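Local atomic coordinates of aldose 1-epimerase (Caenorhabditis elegans, PDB entry 1LUR), a protein that probably catalyses the interconversion of the alpha and beta anomers of aldoses such as galactose (aldose 1-epimerase, or mutarotase, activity). Residues 11-15 with 53-59; 17-23 with 146-152; 242-246 with 270-274. All blocks are in the same frame, centred on the assembly; numbering follows the deposited sequence.

Contact 1: residues 11-15 with 53-59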
ATOM      1  N   ALA A  11      21.588   7.912  12.738  1.00 66.01           N
ATOM      2  CA  ALA A  11      21.123   7.796  11.325  1.00 65.74           C
ATOM      3  C   ALA A  11      20.945   6.331  10.937  1.00 65.69           C
ATOM      4  O   ALA A  11      21.430   5.434  11.632  1.00 66.35           O
ATOM      5  CB  ALA A  11      22.129   8.466  10.392  1.00 65.92           C
ATOM      6  N   SER A  12      20.240   6.095   9.832  1.00 64.60           N
ATOM      7  CA  SER A  12      19.998   4.738   9.344  1.00 63.64           C
ATOM      8  C   SER A  12      20.619   4.606   7.955  1.00 62.28           C
ATOM      9  O   SER A  12      21.676   5.183   7.683  1.00 63.02           O
ATOM     10  CB  SER A  12      18.496   4.452   9.257  1.00 63.87           C
ATOM     11  OG  SER A  12      17.915   5.130   8.156  1.00 64.48           O
ATOM     12  N   GLY A  13      19.961   3.854   7.077  1.00 59.42           N
ATOM     13  CA  GLY A  13      20.484   3.679   5.735  1.00 55.29           C
ATOM     14  C   GLY A  13      19.696   2.709   4.877  1.00 52.66           C
ATOM     15  O   GLY A  13      19.074   1.773   5.383  1.00 52.36           O
ATOM     16  N   PHE A  14      19.721   2.939   3.568  1.00 49.76           N
ATOM     17  CA  PHE A  14      19.010   2.083   2.632  1.00 46.80           C
ATOM     18  C   PHE A  14      19.533   0.659   2.742  1.00 44.95           C
ATOM     19  O   PHE A  14      20.727   0.438   2.933  1.00 44.23           O
ATOM     20  CB  PHE A  14      19.203   2.582   1.200  1.00 46.79           C
ATOM     21  CG  PHE A  14      18.464   3.855   0.891  1.00 47.73           C
ATOM     22  CD1 PHE A  14      17.072   3.889   0.903  1.00 47.22           C
ATOM     23  CD2 PHE A  14      19.160   5.019   0.574  1.00 47.13           C
ATOM     24  CE1 PHE A  14      16.382   5.065   0.604  1.00 48.40           C
ATOM     25  CE2 PHE A  14      18.481   6.202   0.274  1.00 47.77           C
ATOM     26  CZ  PHE A  14      17.088   6.225   0.289  1.00 48.00           C
ATOM     27  N   ILE A  15      18.630  -0.305   2.633  1.00 42.54           N
ATOM     28  CA  ILE A  15      18.999  -1.709   2.714  1.00 41.05           C
ATOM     29  C   ILE A  15      18.592  -2.340   1.389  1.00 41.31           C
ATOM     30  O   ILE A  15      17.458  -2.178   0.940  1.00 41.04           O
ATOM     31  CB  ILE A  15      18.264  -2.423   3.857  1.00 40.81           C
ATOM     32  CG1 ILE A  15      18.566  -1.722   5.184  1.00 41.50           C
ATOM     33  CG2 ILE A  15      18.683  -3.883   3.913  1.00 41.06           C
ATOM     34  CD1 ILE A  15      17.857  -2.334   6.384  1.00 39.56           C
ATOM     35  N   PHE A  53      12.678   8.878  -3.511  1.00 46.96           N
ATOM     36  CA  PHE A  53      13.625   9.975  -3.383  1.00 48.26           C
ATOM     37  C   PHE A  53      15.043   9.435  -3.384  1.00 48.81           C
ATOM     38  O   PHE A  53      15.287   8.302  -2.968  1.00 48.63           O
ATOM     39  CB  PHE A  53      13.350  10.737  -2.087  1.00 49.05           C
ATOM     40  CG  PHE A  53      11.938  11.233  -1.975  1.00 49.43           C
ATOM     41  CD1 PHE A  53      11.478  12.256  -2.800  1.00 49.29           C
ATOM     42  CD2 PHE A  53      11.052  10.648  -1.074  1.00 49.52           C
ATOM     43  CE1 PHE A  53      10.156  12.693  -2.732  1.00 49.70           C
ATOM     44  CE2 PHE A  53       9.727  11.075  -0.996  1.00 49.55           C
ATOM     45  CZ  PHE A  53       9.276  12.100  -1.829  1.00 50.24           C
ATOM     46  N   ASP A  54      15.981  10.250  -3.851  1.00 49.60           N
ATOM     47  CA  ASP A  54      17.379   9.844  -3.906  1.00 50.09           C
ATOM     48  C   ASP A  54      18.067   9.877  -2.537  1.00 49.36           C
ATOM     49  O   ASP A  54      19.095   9.232  -2.345  1.00 49.29           O
ATOM     50  CB  ASP A  54      18.132  10.726  -4.915  1.00 51.67           C
ATOM     51  CG  ASP A  54      17.627  10.546  -6.348  1.00 53.30           C
ATOM     52  OD1 ASP A  54      17.985  11.365  -7.221  1.00 54.66           O
ATOM     53  OD2 ASP A  54      16.878   9.580  -6.611  1.00 55.01           O
ATOM     54  N   THR A  55      17.499  10.611  -1.582  1.00 49.41           N
ATOM     55  CA  THR A  55      18.092  10.695  -0.248  1.00 49.19           C
ATOM     56  C   THR A  55      17.151  10.226   0.861  1.00 50.02           C
ATOM     57  O   THR A  55      15.933  10.253   0.711  1.00 49.93           O
ATOM     58  CB  THR A  55      18.525  12.140   0.089  1.00 49.75           C
ATOM     59  OG1 THR A  55      17.365  12.938   0.360  1.00 48.15           O
ATOM     60  CG2 THR A  55      19.293  12.752  -1.073  1.00 48.85           C
ATOM     61  N   ILE A  56      17.734   9.813   1.983  1.00 50.62           N
ATOM     62  CA  ILE A  56      16.967   9.337   3.127  1.00 51.31           C
ATOM     63  C   ILE A  56      16.137  10.445   3.761  1.00 51.70           C
ATOM     64  O   ILE A  56      14.962  10.258   4.073  1.00 52.45           O
ATOM     65  CB  ILE A  56      17.895   8.756   4.213  1.00 51.48           C
ATOM     66  CG1 ILE A  56      18.566   7.482   3.694  1.00 52.85           C
ATOM     67  CG2 ILE A  56      17.106   8.477   5.480  1.00 50.73           C
ATOM     68  CD1 ILE A  56      19.528   6.843   4.685  1.00 53.61           C
ATOM     69  N   ASP A  57      16.749  11.604   3.955  1.00 51.66           N
ATOM     70  CA  ASP A  57      16.042  12.721   4.561  1.00 51.66           C
ATOM     71  C   ASP A  57      14.785  13.102   3.783  1.00 50.41           C
ATOM     72  O   ASP A  57      13.764  13.444   4.383  1.00 50.56           O
ATOM     73  CB  ASP A  57      16.972  13.926   4.689  1.00 53.75           C
ATOM     74  CG  ASP A  57      16.631  14.794   5.882  1.00 55.63           C
ATOM     75  OD1 ASP A  57      15.557  15.433   5.873  1.00 56.56           O
ATOM     76  OD2 ASP A  57      17.435  14.826   6.838  1.00 56.55           O
ATOM     77  N   GLU A  58      14.853  13.041   2.454  1.00 48.61           N
ATOM     78  CA  GLU A  58      13.699  13.387   1.626  1.00 47.97           C
ATOM     79  C   GLU A  58      12.532  12.461   1.940  1.00 46.43           C
ATOM     80  O   GLU A  58      11.369  12.858   1.855  1.00 45.97           O
ATOM     81  CB  GLU A  58      14.042  13.280   0.139  1.00 48.57           C
ATOM     82  CG  GLU A  58      15.067  14.290  -0.340  1.00 50.31           C
ATOM     83  CD  GLU A  58      15.428  14.094  -1.797  1.00 50.20           C
ATOM     84  OE1 GLU A  58      14.616  14.459  -2.671  1.00 50.89           O
ATOM     85  OE2 GLU A  58      16.524  13.562  -2.066  1.00 52.12           O
ATOM     86  N   PHE A  59      12.852  11.221   2.292  1.00 45.10           N
ATOM     87  CA  PHE A  59      11.833  10.232   2.625  1.00 44.55           C
ATOM     88  C   PHE A  59      11.224  10.587   3.974  1.00 44.78           C
ATOM     89  O   PHE A  59      10.008  10.503   4.159  1.00 43.46           O
ATOM     90  CB  PHE A  59      12.450   8.834   2.693  1.00 43.36           C
ATOM     91  CG  PHE A  59      12.346   8.058   1.411  1.00 43.03           C
ATOM     92  CD1 PHE A  59      11.128   7.519   1.009  1.00 43.07           C
ATOM     93  CD2 PHE A  59      13.464   7.861   0.607  1.00 44.05           C
ATOM     94  CE1 PHE A  59      11.025   6.793  -0.171  1.00 43.16           C
ATOM     95  CE2 PHE A  59      13.372   7.137  -0.579  1.00 42.64           C
ATOM     96  CZ  PHE A  59      12.149   6.601  -0.967  1.00 43.13           C
TER
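F14 and I56 meet because both side chains leave their backbones with the first branch atom opposite the carbonyl carbon, chi1 -72° for CG of F14 and -67° for CG1 of I56, which sends the two past each other in opposite directions. CG1 of I56 thus comes over one face of the F14 ring, 4.0 Å from its centroid and 26° off the normal, a CH-pi contact displaced toward the CE2 rim. Beyond it the chain of I56 runs on extended, and its CD1 reaches the backbone of residues 11-15, 3.5 Å from G13 CA. The second aromatic comes to the edge of the F14 ring: F59 CE2 lies 3.8 Å from F14 CE1, and the ring planes are steeply inclined. With an alanine in place of F14, the CG1 methylene of I56 and the CE2 side of F59 would probably lose their shared aromatic partner, and a gap would open beside the helix start. No hydrogen bond crosses between the segments, so this is an apolar seam. T55, at the N-cap of helix 56-61, and E58 fit a capping box, though the place of T55 OG1 is uncertain. The helix lies with I56 and F59 against L28 of strand 24-28, and F14, just before strand 15-18, reaches T26 and L28 of that strand and A35 of strand 33-40.

Contact 2: residues 17-23 with 146-152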
ATOM      1  N   ILE A  17      18.210  -5.752  -1.233  1.00 36.26           N
ATOM      2  CA  ILE A  17      18.006  -7.193  -1.313  1.00 35.69           C
ATOM      3  C   ILE A  17      17.816  -7.479  -2.791  1.00 35.15           C
ATOM      4  O   ILE A  17      17.404  -6.597  -3.548  1.00 33.81           O
ATOM      5  CB  ILE A  17      16.761  -7.676  -0.536  1.00 35.69           C
ATOM      6  CG1 ILE A  17      15.491  -7.050  -1.109  1.00 35.02           C
ATOM      7  CG2 ILE A  17      16.914  -7.347   0.935  1.00 34.38           C
ATOM      8  CD1 ILE A  17      14.223  -7.618  -0.503  1.00 35.90           C
ATOM      9  N   ALA A  18      18.115  -8.699  -3.216  1.00 35.51           N
ATOM     10  CA  ALA A  18      17.958  -9.025  -4.627  1.00 35.21           C
ATOM     11  C   ALA A  18      18.051 -10.514  -4.906  1.00 33.71           C
ATOM     12  O   ALA A  18      18.576 -11.281  -4.099  1.00 34.74           O
ATOM     13  CB  ALA A  18      19.016  -8.281  -5.441  1.00 34.49           C
ATOM     14  N   ASN A  19      17.518 -10.929  -6.045  1.00 32.52           N
ATOM     15  CA  ASN A  19      17.573 -12.337  -6.397  1.00 32.87           C
ATOM     16  C   ASN A  19      18.706 -12.481  -7.410  1.00 33.07           C
ATOM     17  O   ASN A  19      19.524 -11.574  -7.556  1.00 33.45           O
ATOM     18  CB  ASN A  19      16.247 -12.824  -6.988  1.00 32.48           C
ATOM     19  CG  ASN A  19      15.874 -12.110  -8.262  1.00 33.24           C
ATOM     20  OD1 ASN A  19      16.638 -11.294  -8.786  1.00 35.09           O
ATOM     21  ND2 ASN A  19      14.690 -12.416  -8.778  1.00 34.47           N
ATOM     22  N   LYS A  20      18.754 -13.603  -8.111  1.00 34.87           N
ATOM     23  CA  LYS A  20      19.810 -13.826  -9.093  1.00 37.66           C
ATOM     24  C   LYS A  20      19.399 -13.572 -10.541  1.00 38.27           C
ATOM     25  O   LYS A  20      20.186 -13.822 -11.456  1.00 37.98           O
ATOM     26  CB  LYS A  20      20.325 -15.261  -8.967  1.00 39.19           C
ATOM     27  CG  LYS A  20      20.910 -15.619  -7.614  1.00 41.97           C
ATOM     28  CD  LYS A  20      22.253 -14.953  -7.398  1.00 47.10           C
ATOM     29  CE  LYS A  20      22.976 -15.572  -6.212  1.00 48.65           C
ATOM     30  NZ  LYS A  20      23.099 -17.050  -6.391  1.00 51.75           N
ATOM     31  N   GLN A  21      18.185 -13.068 -10.753  1.00 39.54           N
ATOM     32  CA  GLN A  21      17.710 -12.802 -12.109  1.00 39.90           C
ATOM     33  C   GLN A  21      17.540 -11.339 -12.504  1.00 39.87           C
ATOM     34  O   GLN A  21      16.941 -11.045 -13.540  1.00 41.05           O
ATOM     35  CB  GLN A  21      16.387 -13.532 -12.362  1.00 42.61           C
ATOM     36  CG  GLN A  21      16.515 -15.041 -12.461  1.00 46.32           C
ATOM     37  CD  GLN A  21      16.662 -15.698 -11.111  1.00 49.10           C
ATOM     38  OE1 GLN A  21      15.706 -15.769 -10.338  1.00 51.67           O
ATOM     39  NE2 GLN A  21      17.864 -16.175 -10.811  1.00 51.29           N
ATOM     40  N   GLY A  22      18.053 -10.419 -11.696  1.00 38.10           N
ATOM     41  CA  GLY A  22      17.914  -9.017 -12.044  1.00 36.43           C
ATOM     42  C   GLY A  22      16.805  -8.248 -11.349  1.00 36.68           C
ATOM     43  O   GLY A  22      16.351  -7.229 -11.865  1.00 37.80           O
ATOM     44  N   LEU A  23      16.355  -8.736 -10.195  1.00 35.32           N
ATOM     45  CA  LEU A  23      15.297  -8.076  -9.428  1.00 34.22           C
ATOM     46  C   LEU A  23      15.934  -7.563  -8.146  1.00 33.65           C
ATOM     47  O   LEU A  23      16.491  -8.338  -7.373  1.00 35.28           O
ATOM     48  CB  LEU A  23      14.173  -9.061  -9.084  1.00 33.52           C
ATOM     49  CG  LEU A  23      13.091  -8.611  -8.089  1.00 33.82           C
ATOM     50  CD1 LEU A  23      12.317  -7.408  -8.632  1.00 30.38           C
ATOM     51  CD2 LEU A  23      12.142  -9.775  -7.833  1.00 35.46           C
ATOM     52  N   THR A 146      10.795  -9.836   0.857  1.00 27.88           N
ATOM     53  CA  THR A 146      11.630 -10.911   0.343  1.00 27.85           C
ATOM     54  C   THR A 146      11.499 -11.020  -1.170  1.00 27.65           C
ATOM     55  O   THR A 146      10.413 -10.854  -1.720  1.00 26.28           O
ATOM     56  CB  THR A 146      11.211 -12.262   0.965  1.00 27.86           C
ATOM     57  OG1 THR A 146      11.340 -12.198   2.393  1.00 26.79           O
ATOM     58  CG2 THR A 146      12.077 -13.405   0.420  1.00 28.70           C
ATOM     59  N   VAL A 147      12.615 -11.263  -1.845  1.00 27.37           N
ATOM     60  CA  VAL A 147      12.604 -11.405  -3.296  1.00 29.00           C
ATOM     61  C   VAL A 147      13.051 -12.842  -3.541  1.00 30.06           C
ATOM     62  O   VAL A 147      13.881 -13.363  -2.797  1.00 30.65           O
ATOM     63  CB  VAL A 147      13.588 -10.444  -3.984  1.00 29.15           C
ATOM     64  CG1 VAL A 147      13.048  -9.024  -3.942  1.00 27.78           C
ATOM     65  CG2 VAL A 147      14.955 -10.523  -3.305  1.00 29.77           C
ATOM     66  N   ASN A 148      12.499 -13.489  -4.564  1.00 30.17           N
ATOM     67  CA  ASN A 148      12.881 -14.871  -4.850  1.00 31.75           C
ATOM     68  C   ASN A 148      13.213 -15.119  -6.316  1.00 33.26           C
ATOM     69  O   ASN A 148      13.157 -14.207  -7.136  1.00 32.55           O
ATOM     70  CB  ASN A 148      11.774 -15.834  -4.415  1.00 29.95           C
ATOM     71  CG  ASN A 148      10.447 -15.547  -5.091  1.00 29.03           C
ATOM     72  OD1 ASN A 148      10.393 -15.206  -6.273  1.00 25.52           O
ATOM     73  ND2 ASN A 148       9.363 -15.708  -4.344  1.00 31.30           N
ATOM     74  N   ASP A 149      13.552 -16.371  -6.627  1.00 35.13           N
ATOM     75  CA  ASP A 149      13.907 -16.785  -7.984  1.00 37.39           C
ATOM     76  C   ASP A 149      12.746 -16.771  -8.969  1.00 37.22           C
ATOM     77  O   ASP A 149      12.941 -16.962 -10.166  1.00 37.46           O
ATOM     78  CB  ASP A 149      14.538 -18.186  -7.962  1.00 39.87           C
ATOM     79  CG  ASP A 149      13.691 -19.198  -7.211  1.00 42.99           C
ATOM     80  OD1 ASP A 149      12.492 -19.346  -7.535  1.00 45.65           O
ATOM     81  OD2 ASP A 149      14.226 -19.851  -6.291  1.00 47.62           O
ATOM     82  N   ARG A 150      11.536 -16.555  -8.464  1.00 37.20           N
ATOM     83  CA  ARG A 150      10.357 -16.515  -9.316  1.00 36.11           C
ATOM     84  C   ARG A 150      10.073 -15.060  -9.678  1.00 33.81           C
ATOM     85  O   ARG A 150       9.007 -14.732 -10.199  1.00 34.14           O
ATOM     86  CB  ARG A 150       9.161 -17.119  -8.576  1.00 37.75           C
ATOM     87  CG  ARG A 150       9.352 -18.574  -8.162  1.00 42.48           C
ATOM     88  CD  ARG A 150       8.211 -19.041  -7.268  1.00 45.17           C
ATOM     89  NE  ARG A 150       6.910 -18.846  -7.904  1.00 49.69           N
ATOM     90  CZ  ARG A 150       5.740 -18.989  -7.285  1.00 52.15           C
ATOM     91  NH1 ARG A 150       5.697 -19.330  -6.000  1.00 51.87           N
ATOM     92  NH2 ARG A 150       4.609 -18.787  -7.952  1.00 52.51           N
ATOM     93  N   ASN A 151      11.044 -14.191  -9.411  1.00 32.07           N
ATOM     94  CA  ASN A 151      10.919 -12.761  -9.695  1.00 31.45           C
ATOM     95  C   ASN A 151       9.744 -12.156  -8.952  1.00 30.61           C
ATOM     96  O   ASN A 151       9.001 -11.327  -9.491  1.00 29.98           O
ATOM     97  CB  ASN A 151      10.761 -12.496 -11.191  1.00 33.83           C
ATOM     98  CG  ASN A 151      12.044 -12.703 -11.952  1.00 35.80           C
ATOM     99  OD1 ASN A 151      13.119 -12.332 -11.483  1.00 36.29           O
ATOM    100  ND2 ASN A 151      11.943 -13.284 -13.143  1.00 38.14           N
ATOM    101  N   GLN A 152       9.582 -12.578  -7.706  1.00 29.77           N
ATOM    102  CA  GLN A 152       8.499 -12.078  -6.880  1.00 29.85           C
ATOM    103  C   GLN A 152       9.011 -11.298  -5.681  1.00 29.63           C
ATOM    104  O   GLN A 152      10.085 -11.581  -5.142  1.00 29.09           O
ATOM    105  CB  GLN A 152       7.652 -13.230  -6.341  1.00 31.78           C
ATOM    106  CG  GLN A 152       7.106 -14.181  -7.379  1.00 32.71           C
ATOM    107  CD  GLN A 152       6.281 -15.274  -6.746  1.00 33.54           C
ATOM    108  OE1 GLN A 152       6.702 -15.890  -5.767  1.00 33.39           O
ATOM    109  NE2 GLN A 152       5.097 -15.524  -7.300  1.00 31.87           N
TER
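The backbone oxygen of N148 is gripped from two sides: N19 ND2 donates to N148 O at 2.9 Å along a nearly straight line (168°), while N151 N, closing a type I turn, comes from the opposite face of the same carbonyl plane. The ND2 group spends a second bond on the turn, 3.1 Å from N19 ND2 to N151 OD1, and both acceptors lie near the N19 amide plane. Its CG sits between backbone N and carbonyl carbon, chi1 62°, which faces ND2 toward the other loop while N19 OD1 turns back to take the N-H of L23 at 2.9 Å and, weakly, that of Q21. One asparagine therefore ties its own loop and joins it to residues 146-152. Both loops are beta-hairpin connections, 15-18 to 24-28 and 138-147 to 152-160, belonging to different sheets of the beta-rich mutarotase fold. The N148 side chain forms an Asx turn, its OD1 accepting from R150 N and from Q152 N. Beneath, V147 packs between I17 and L23: CG1 meets I17 CD1 at 3.9 Å and L23 CD2 at 4.1 Å, and CG2 presses on the A18 backbone, 3.5 Å from A18 C. L23 continues inward onto L37, F39 and F335.

Contact 3: residues 242-246 with 270-274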
ATOM      1  N   VAL A 242     -13.002  -4.135  -4.222  1.00 33.99           N
ATOM      2  CA  VAL A 242     -13.205  -5.416  -3.558  1.00 34.46           C
ATOM      3  C   VAL A 242     -12.870  -6.599  -4.452  1.00 36.61           C
ATOM      4  O   VAL A 242     -13.479  -6.796  -5.503  1.00 34.76           O
ATOM      5  CB  VAL A 242     -14.656  -5.560  -3.051  1.00 34.10           C
ATOM      6  CG1 VAL A 242     -14.804  -6.849  -2.235  1.00 32.25           C
ATOM      7  CG2 VAL A 242     -15.022  -4.359  -2.203  1.00 34.28           C
ATOM      8  N   ILE A 243     -11.898  -7.391  -4.007  1.00 37.20           N
ATOM      9  CA  ILE A 243     -11.449  -8.564  -4.739  1.00 38.76           C
ATOM     10  C   ILE A 243     -12.479  -9.686  -4.782  1.00 40.13           C
ATOM     11  O   ILE A 243     -12.994 -10.114  -3.747  1.00 39.57           O
ATOM     12  CB  ILE A 243     -10.162  -9.140  -4.120  1.00 39.23           C
ATOM     13  CG1 ILE A 243      -9.039  -8.104  -4.182  1.00 39.10           C
ATOM     14  CG2 ILE A 243      -9.770 -10.424  -4.846  1.00 40.45           C
ATOM     15  CD1 ILE A 243      -7.749  -8.558  -3.503  1.00 39.25           C
ATOM     16  N   THR A 244     -12.774 -10.160  -5.986  1.00 40.57           N
ATOM     17  CA  THR A 244     -13.735 -11.240  -6.148  1.00 44.64           C
ATOM     18  C   THR A 244     -12.986 -12.527  -5.822  1.00 47.01           C
ATOM     19  O   THR A 244     -12.142 -12.975  -6.599  1.00 48.63           O
ATOM     20  CB  THR A 244     -14.250 -11.344  -7.597  1.00 44.05           C
ATOM     21  OG1 THR A 244     -14.809 -10.091  -8.004  1.00 44.37           O
ATOM     22  CG2 THR A 244     -15.315 -12.428  -7.698  1.00 44.45           C
ATOM     23  N   LYS A 245     -13.275 -13.118  -4.670  1.00 50.04           N
ATOM     24  CA  LYS A 245     -12.599 -14.349  -4.294  1.00 52.11           C
ATOM     25  C   LYS A 245     -13.563 -15.528  -4.305  1.00 55.45           C
ATOM     26  O   LYS A 245     -14.693 -15.432  -3.817  1.00 55.93           O
ATOM     27  CB  LYS A 245     -11.943 -14.205  -2.914  1.00 49.95           C
ATOM     28  CG  LYS A 245     -10.789 -13.207  -2.893  1.00 46.98           C
ATOM     29  CD  LYS A 245     -10.020 -13.232  -1.574  1.00 43.37           C
ATOM     30  CE  LYS A 245      -8.867 -12.231  -1.604  1.00 41.06           C
ATOM     31  NZ  LYS A 245      -8.038 -12.270  -0.363  1.00 35.68           N
ATOM     32  N   LYS A 246     -13.110 -16.635  -4.883  1.00 58.38           N
ATOM     33  CA  LYS A 246     -13.923 -17.839  -4.965  1.00 62.33           C
ATOM     34  C   LYS A 246     -13.989 -18.528  -3.613  1.00 64.43           C
ATOM     35  O   LYS A 246     -13.602 -17.961  -2.589  1.00 65.28           O
ATOM     36  CB  LYS A 246     -13.347 -18.800  -6.012  1.00 62.68           C
ATOM     37  CG  LYS A 246     -13.700 -18.446  -7.450  1.00 63.82           C
ATOM     38  CD  LYS A 246     -13.247 -17.042  -7.823  1.00 65.04           C
ATOM     39  CE  LYS A 246     -13.781 -16.638  -9.191  1.00 65.11           C
ATOM     40  NZ  LYS A 246     -13.437 -15.230  -9.541  1.00 65.17           N
ATOM     41  N   THR A 270      -1.254 -10.938  -5.901  1.00 31.93           N
ATOM     42  CA  THR A 270      -2.127 -11.891  -5.244  1.00 31.68           C
ATOM     43  C   THR A 270      -1.942 -11.490  -3.783  1.00 30.41           C
ATOM     44  O   THR A 270      -0.826 -11.203  -3.346  1.00 30.48           O
ATOM     45  CB  THR A 270      -1.704 -13.357  -5.474  1.00 34.39           C
ATOM     46  OG1 THR A 270      -2.724 -14.219  -4.958  1.00 39.53           O
ATOM     47  CG2 THR A 270      -0.395 -13.674  -4.780  1.00 34.63           C
ATOM     48  N   THR A 271      -3.030 -11.425  -3.035  1.00 29.20           N
ATOM     49  CA  THR A 271      -2.932 -11.037  -1.637  1.00 28.46           C
ATOM     50  C   THR A 271      -4.001 -11.682  -0.787  1.00 27.87           C
ATOM     51  O   THR A 271      -5.039 -12.114  -1.290  1.00 28.43           O
ATOM     52  CB  THR A 271      -3.041  -9.499  -1.489  1.00 28.06           C
ATOM     53  OG1 THR A 271      -3.065  -9.147  -0.099  1.00 27.99           O
ATOM     54  CG2 THR A 271      -4.316  -8.985  -2.155  1.00 29.90           C
ATOM     55  N   SER A 272      -3.732 -11.749   0.509  1.00 28.61           N
ATOM     56  CA  SER A 272      -4.660 -12.335   1.459  1.00 27.38           C
ATOM     57  C   SER A 272      -5.694 -11.279   1.818  1.00 27.85           C
ATOM     58  O   SER A 272      -6.785 -11.605   2.295  1.00 26.25           O
ATOM     59  CB  SER A 272      -3.911 -12.782   2.712  1.00 28.06           C
ATOM     60  OG  SER A 272      -3.146 -11.711   3.252  1.00 30.17           O
ATOM     61  N   TYR A 273      -5.344 -10.013   1.593  1.00 25.85           N
ATOM     62  CA  TYR A 273      -6.254  -8.912   1.896  1.00 26.51           C
ATOM     63  C   TYR A 273      -7.486  -9.003   0.996  1.00 28.32           C
ATOM     64  O   TYR A 273      -7.406  -9.481  -0.138  1.00 28.08           O
ATOM     65  CB  TYR A 273      -5.566  -7.552   1.700  1.00 24.93           C
ATOM     66  CG  TYR A 273      -4.583  -7.174   2.801  1.00 24.54           C
ATOM     67  CD1 TYR A 273      -3.207  -7.259   2.597  1.00 24.37           C
ATOM     68  CD2 TYR A 273      -5.034  -6.746   4.050  1.00 25.48           C
ATOM     69  CE1 TYR A 273      -2.298  -6.933   3.609  1.00 23.59           C
ATOM     70  CE2 TYR A 273      -4.132  -6.413   5.074  1.00 24.82           C
ATOM     71  CZ  TYR A 273      -2.768  -6.513   4.843  1.00 24.22           C
ATOM     72  OH  TYR A 273      -1.873  -6.204   5.839  1.00 23.69           O
ATOM     73  N   PRO A 274      -8.645  -8.534   1.493  1.00 29.34           N
ATOM     74  CA  PRO A 274      -9.905  -8.562   0.753  1.00 30.04           C
ATOM     75  C   PRO A 274     -10.077  -7.458  -0.284  1.00 31.81           C
ATOM     76  O   PRO A 274     -10.909  -7.578  -1.184  1.00 34.10           O
ATOM     77  CB  PRO A 274     -10.943  -8.488   1.863  1.00 30.54           C
ATOM     78  CG  PRO A 274     -10.298  -7.521   2.811  1.00 29.69           C
ATOM     79  CD  PRO A 274      -8.857  -8.016   2.858  1.00 29.87           C
TER
HETATM   80  O   HOH W   1     -12.620  -9.423  -1.164  1.00 39.65           O
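I243 and P274 join where strand 238-243 runs beside strand 275-279, neighbours in an antiparallel sheet of the beta-rich fold that aldose epimerases share; residues 270-274 bring the chain here from strand 265-271 of another sheet. Among backbone bonds, I243 N donates to P274 O at 3.0 Å, and a water donates to both I243 O and P274 O, the latter bond doubtfully short. The charged contribution is K245. Its extended chain carries NZ to the carbonyls of the connection, with hydrogen bonds from K245 NZ to T271 O at 3.1 Å and to Y273 O at 2.9 Å. The latter comes from above the carbonyl plane, 64° out of it, whereas the T271 oxygen is met at a tilt of 24°. A lysine ammonium held by peptide oxygens is likely to offset their negative ends where the chain turns. That turn is also shaped from within, since T271 OG1 accepts from Y273 N in an ST turn and bonds to E330 O besides. Y273 itself points its hydroxyl to H157 and Y327. Apolar contact falls to I243: with CG1 beside the backbone N, chi1 -61°, its CD1 ends 3.7 Å from T271 CG2. I243 CD1 also touches Y273 O, 3.5 Å away.

The three contacts illustrate how one largely beta chain is tied together at separate places. The first segments of contacts 1 and 2, residues 11-15 and 17-23, are separated by a single residue, yet the centres of the two contacts are about 22 Å apart and their segments alternate along the chain. Contact 3 lies on the other side of the chain's centre from contact 1, about 33 Å between centres and about 19 Å between nearest atoms. Contacts 2 and 3 come closer, nearest atoms about 6 Å apart with about 24 Å between centres, and both reach the nine-stranded sheet, through strands 138-147 and 265-271.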